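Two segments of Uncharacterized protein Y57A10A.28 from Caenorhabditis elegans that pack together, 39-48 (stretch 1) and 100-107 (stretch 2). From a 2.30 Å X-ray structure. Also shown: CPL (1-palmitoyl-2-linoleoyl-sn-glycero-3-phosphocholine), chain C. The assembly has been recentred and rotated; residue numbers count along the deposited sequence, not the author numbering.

Stretch 1 (39-48) TCLSVRHDLG
Stretch 2 (100-107) IVWYLVFY

The most unusual feature is a cysteine set directly against the opposing backbone. Cys40 SG lies 3.6 Å from Trp102 CA, and Cys40 CA and Trp102 CA are 6.1 Å apart. With chi1 m, Cys40 SG sits at the edge of the indole, 5.4 Å from the centroid of the Trp102 five-membered ring. Trp102 has chi1 t and chi2 78°. A small, apolar side chain suits so tight a spot.

Both stretches are helical over most of their length. They run in broadly the same direction, crossing at -43°, with axes 9.8 Å apart at closest approach. One turn on, Arg44 CA and Phe106 CA are 7.9 Å apart. Val105 and Phe106 cover most of the area on stretch 2.

Val105 (chi1 t) points toward stretch 1. Val105 CG1 lies 3.9 Å from Cys40 CB and 4.0 Å from Leu41 CD2. Phe106 starts sideways, but chi1 m and chi2 84° bring its ring nearer. Phe106 CZ is 3.8 Å from Arg44 CB, and Phe106 CE2 is 4.0 Å from Leu47 CD1.

Arg44 extends with chi1 to chi3 all t. Arg44 NH1 comes 2.9 Å from Val105 O, near the guanidinium plane. Cys40, Arg44, Val105 and Phe106 are buried. The contact buries 378 Å² and is otherwise mainly apolar. Gly48 is the first residue to leave helical phi/psi, at phi 97°, psi -170°. There a CB would jam against the preceding carbonyl O, which calls for glycine.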

# COMPACT_ATOMS: atom_id res chain seq x y z
N THR A 39 -1.21 -10.75 20.16
CA THR A 39 -1.60 -10.34 18.82
C THR A 39 -2.81 -11.17 18.35
O THR A 39 -3.77 -10.63 17.79
CB THR A 39 -0.42 -10.54 17.81
OG1 THR A 39 0.66 -9.68 18.17
CG2 THR A 39 -0.86 -10.22 16.39
N CYS A 40 -2.77 -12.48 18.58
CA CYS A 40 -3.88 -13.35 18.16
C CYS A 40 -5.17 -13.04 18.91
O CYS A 40 -6.26 -13.08 18.34
CB CYS A 40 -3.51 -14.82 18.35
SG CYS A 40 -2.33 -15.43 17.15
N LEU A 41 -5.04 -12.75 20.20
CA LEU A 41 -6.20 -12.42 21.01
C LEU A 41 -6.83 -11.16 20.42
O LEU A 41 -8.05 -11.03 20.38
CB LEU A 41 -5.78 -12.16 22.46
CG LEU A 41 -5.19 -13.37 23.18
CD1 LEU A 41 -4.79 -13.00 24.60
CD2 LEU A 41 -6.21 -14.50 23.19
N SER A 42 -5.99 -10.24 19.96
CA SER A 42 -6.48 -9.00 19.39
C SER A 42 -7.25 -9.28 18.09
O SER A 42 -8.36 -8.78 17.89
CB SER A 42 -5.31 -8.05 19.13
OG SER A 42 -5.76 -6.81 18.62
N VAL A 43 -6.67 -10.09 17.22
CA VAL A 43 -7.35 -10.41 15.97
C VAL A 43 -8.66 -11.12 16.28
O VAL A 43 -9.66 -10.90 15.60
CB VAL A 43 -6.48 -11.32 15.07
CG1 VAL A 43 -7.30 -11.80 13.89
CG2 VAL A 43 -5.26 -10.55 14.58
N ARG A 44 -8.66 -11.97 17.30
CA ARG A 44 -9.86 -12.70 17.67
C ARG A 44 -10.93 -11.77 18.22
O ARG A 44 -12.12 -11.94 17.93
CB ARG A 44 -9.52 -13.79 18.70
CG ARG A 44 -10.73 -14.52 19.24
CD ARG A 44 -10.37 -15.89 19.81
NE ARG A 44 -11.49 -16.46 20.54
CZ ARG A 44 -11.53 -17.70 21.02
NH1 ARG A 44 -10.50 -18.52 20.85
NH2 ARG A 44 -12.61 -18.11 21.68
N HIS A 45 -10.53 -10.79 19.01
CA HIS A 45 -11.49 -9.83 19.56
C HIS A 45 -12.07 -9.01 18.40
O HIS A 45 -13.28 -8.76 18.35
CB HIS A 45 -10.80 -8.90 20.56
CG HIS A 45 -11.70 -7.86 21.13
ND1 HIS A 45 -12.72 -8.15 22.02
CD2 HIS A 45 -11.75 -6.52 20.93
CE1 HIS A 45 -13.35 -7.04 22.34
NE2 HIS A 45 -12.79 -6.03 21.70
N ASP A 46 -11.21 -8.59 17.47
CA ASP A 46 -11.66 -7.81 16.33
C ASP A 46 -12.54 -8.59 15.36
O ASP A 46 -13.28 -8.00 14.58
CB ASP A 46 -10.46 -7.21 15.59
CG ASP A 46 -9.74 -6.13 16.40
OD1 ASP A 46 -10.42 -5.41 17.16
OD2 ASP A 46 -8.51 -6.00 16.27
N LEU A 47 -12.47 -9.92 15.41
CA LEU A 47 -13.28 -10.74 14.51
C LEU A 47 -14.74 -10.84 14.94
O LEU A 47 -15.61 -11.12 14.12
CB LEU A 47 -12.69 -12.15 14.39
CG LEU A 47 -11.58 -12.30 13.34
CD1 LEU A 47 -10.96 -13.69 13.41
CD2 LEU A 47 -12.17 -12.04 11.95
N GLY A 48 -15.00 -10.61 16.22
CA GLY A 48 -16.37 -10.66 16.70
C GLY A 48 -16.85 -11.95 17.34
O GLY A 48 -16.05 -12.85 17.62
N ILE A 100 1.94 -21.84 15.50
CA ILE A 100 1.54 -22.74 16.57
C ILE A 100 0.70 -21.99 17.60
O ILE A 100 -0.35 -22.48 18.03
CB ILE A 100 2.76 -23.37 17.25
CG1 ILE A 100 3.40 -24.38 16.29
CG2 ILE A 100 2.35 -24.06 18.55
CD1 ILE A 100 4.73 -24.93 16.78
N VAL A 101 1.14 -20.80 17.97
CA VAL A 101 0.39 -19.99 18.92
C VAL A 101 -0.99 -19.71 18.34
O VAL A 101 -2.00 -19.86 19.02
CB VAL A 101 1.11 -18.66 19.23
CG1 VAL A 101 0.16 -17.69 19.92
CG2 VAL A 101 2.33 -18.91 20.12
N TRP A 102 -1.02 -19.29 17.08
CA TRP A 102 -2.29 -18.99 16.40
C TRP A 102 -3.21 -20.21 16.43
O TRP A 102 -4.40 -20.10 16.70
CB TRP A 102 -2.04 -18.56 14.95
CG TRP A 102 -3.26 -18.71 14.09
CD1 TRP A 102 -4.35 -17.87 14.04
CD2 TRP A 102 -3.57 -19.81 13.23
NE1 TRP A 102 -5.31 -18.39 13.21
CE2 TRP A 102 -4.87 -19.58 12.70
CE3 TRP A 102 -2.88 -20.98 12.86
CZ2 TRP A 102 -5.49 -20.47 11.82
CZ3 TRP A 102 -3.50 -21.87 11.98
CH2 TRP A 102 -4.79 -21.61 11.47
N TYR A 103 -2.65 -21.38 16.13
CA TYR A 103 -3.44 -22.61 16.14
C TYR A 103 -4.02 -22.87 17.52
O TYR A 103 -5.19 -23.22 17.66
CB TYR A 103 -2.59 -23.81 15.73
CG TYR A 103 -3.38 -25.09 15.77
CD1 TYR A 103 -4.27 -25.41 14.75
CD2 TYR A 103 -3.29 -25.96 16.86
CE1 TYR A 103 -5.05 -26.56 14.81
CE2 TYR A 103 -4.06 -27.10 16.93
CZ TYR A 103 -4.94 -27.40 15.90
OH TYR A 103 -5.71 -28.54 15.96
N LEU A 104 -3.18 -22.69 18.54
CA LEU A 104 -3.61 -22.91 19.91
C LEU A 104 -4.65 -21.89 20.38
O LEU A 104 -5.60 -22.24 21.07
CB LEU A 104 -2.40 -22.88 20.85
CG LEU A 104 -1.37 -23.99 20.69
CD1 LEU A 104 -0.24 -23.79 21.68
CD2 LEU A 104 -2.02 -25.35 20.93
N VAL A 105 -4.47 -20.63 20.00
CA VAL A 105 -5.42 -19.59 20.41
C VAL A 105 -6.80 -19.79 19.81
O VAL A 105 -7.82 -19.57 20.48
CB VAL A 105 -4.88 -18.18 20.07
CG1 VAL A 105 -5.97 -17.15 20.24
CG2 VAL A 105 -3.70 -17.84 20.97
N PHE A 106 -6.86 -20.21 18.56
CA PHE A 106 -8.15 -20.41 17.92
C PHE A 106 -8.73 -21.81 18.01
O PHE A 106 -9.95 -21.97 18.00
CB PHE A 106 -8.09 -20.02 16.43
CG PHE A 106 -8.11 -18.54 16.19
CD1 PHE A 106 -6.93 -17.79 16.25
CD2 PHE A 106 -9.30 -17.89 15.91
CE1 PHE A 106 -6.96 -16.41 16.03
CE2 PHE A 106 -9.34 -16.52 15.69
CZ PHE A 106 -8.16 -15.78 15.75
N TYR A 107 -7.89 -22.84 18.11
CA TYR A 107 -8.42 -24.20 18.12
C TYR A 107 -8.15 -25.14 19.30
O TYR A 107 -8.56 -26.30 19.24
CB TYR A 107 -7.99 -24.90 16.84
CG TYR A 107 -8.23 -24.06 15.60
CD1 TYR A 107 -9.52 -23.71 15.21
CD2 TYR A 107 -7.16 -23.62 14.83
CE1 TYR A 107 -9.73 -22.94 14.07
CE2 TYR A 107 -7.36 -22.85 13.69
CZ TYR A 107 -8.65 -22.51 13.31
OH TYR A 107 -8.85 -21.73 12.20
C1 CPL C . -2.75 -28.60 11.54
C2 CPL C . -1.88 -28.54 12.87
C3 CPL C . -1.41 -27.09 13.19
C4 CPL C . -6.31 -26.28 11.24
C5 CPL C . -7.69 -26.58 10.64
C6 CPL C . -9.11 -26.52 12.88
C7 CPL C . -9.96 -25.61 10.66
C8 CPL C . -9.46 -27.39 11.17
C11 CPL C . 0.84 -25.95 12.65
C12 CPL C . 2.28 -26.33 12.23
C13 CPL C . 2.72 -27.78 12.62
C14 CPL C . 3.94 -27.83 13.56
C15 CPL C . 4.72 -29.17 13.56
C16 CPL C . 6.23 -29.00 13.93
C17 CPL C . 6.50 -28.37 15.30
C18 CPL C . 6.91 -29.42 16.42
C19 CPL C . 6.23 -29.24 17.85
C20 CPL C . 7.08 -28.61 19.00
C21 CPL C . 6.82 -27.12 19.28
C22 CPL C . 5.76 -26.91 20.38
C23 CPL C . 6.00 -25.77 21.35
C24 CPL C . 4.69 -25.12 21.89
C25 CPL C . 4.82 -23.59 22.00
C26 CPL C . 3.61 -23.00 22.69
C31 CPL C . -2.25 -30.25 14.91
C32 CPL C . -0.76 -30.45 15.18
C33 CPL C . -0.49 -31.06 16.60
C34 CPL C . 0.37 -32.34 16.53
C35 CPL C . 1.83 -32.16 17.01
C36 CPL C . 2.84 -32.88 16.09
C37 CPL C . 4.11 -33.35 16.79
C38 CPL C . 4.51 -34.76 16.43
C39 CPL C . 4.89 -35.52 17.72
C40 CPL C . 4.45 -36.76 18.06
C41 CPL C . 4.39 -37.95 17.10
C42 CPL C . 5.78 -38.61 17.05
C43 CPL C . 6.50 -38.73 15.90
C44 CPL C . 7.19 -37.56 15.24
C45 CPL C . 6.67 -37.21 13.84
N CPL C . -8.84 -26.11 11.47
O2 CPL C . -2.68 -29.15 13.96
O3 CPL C . -0.28 -26.90 12.27
O11 CPL C . 0.61 -24.87 13.28
O31 CPL C . -3.09 -30.99 15.47
O1P CPL C . -3.21 -26.57 9.15
O2P CPL C . -5.09 -28.22 9.46
O3P CPL C . -3.73 -27.47 11.52
O4P CPL C . -5.31 -25.83 10.29
P CPL C . -4.33 -27.06 10.08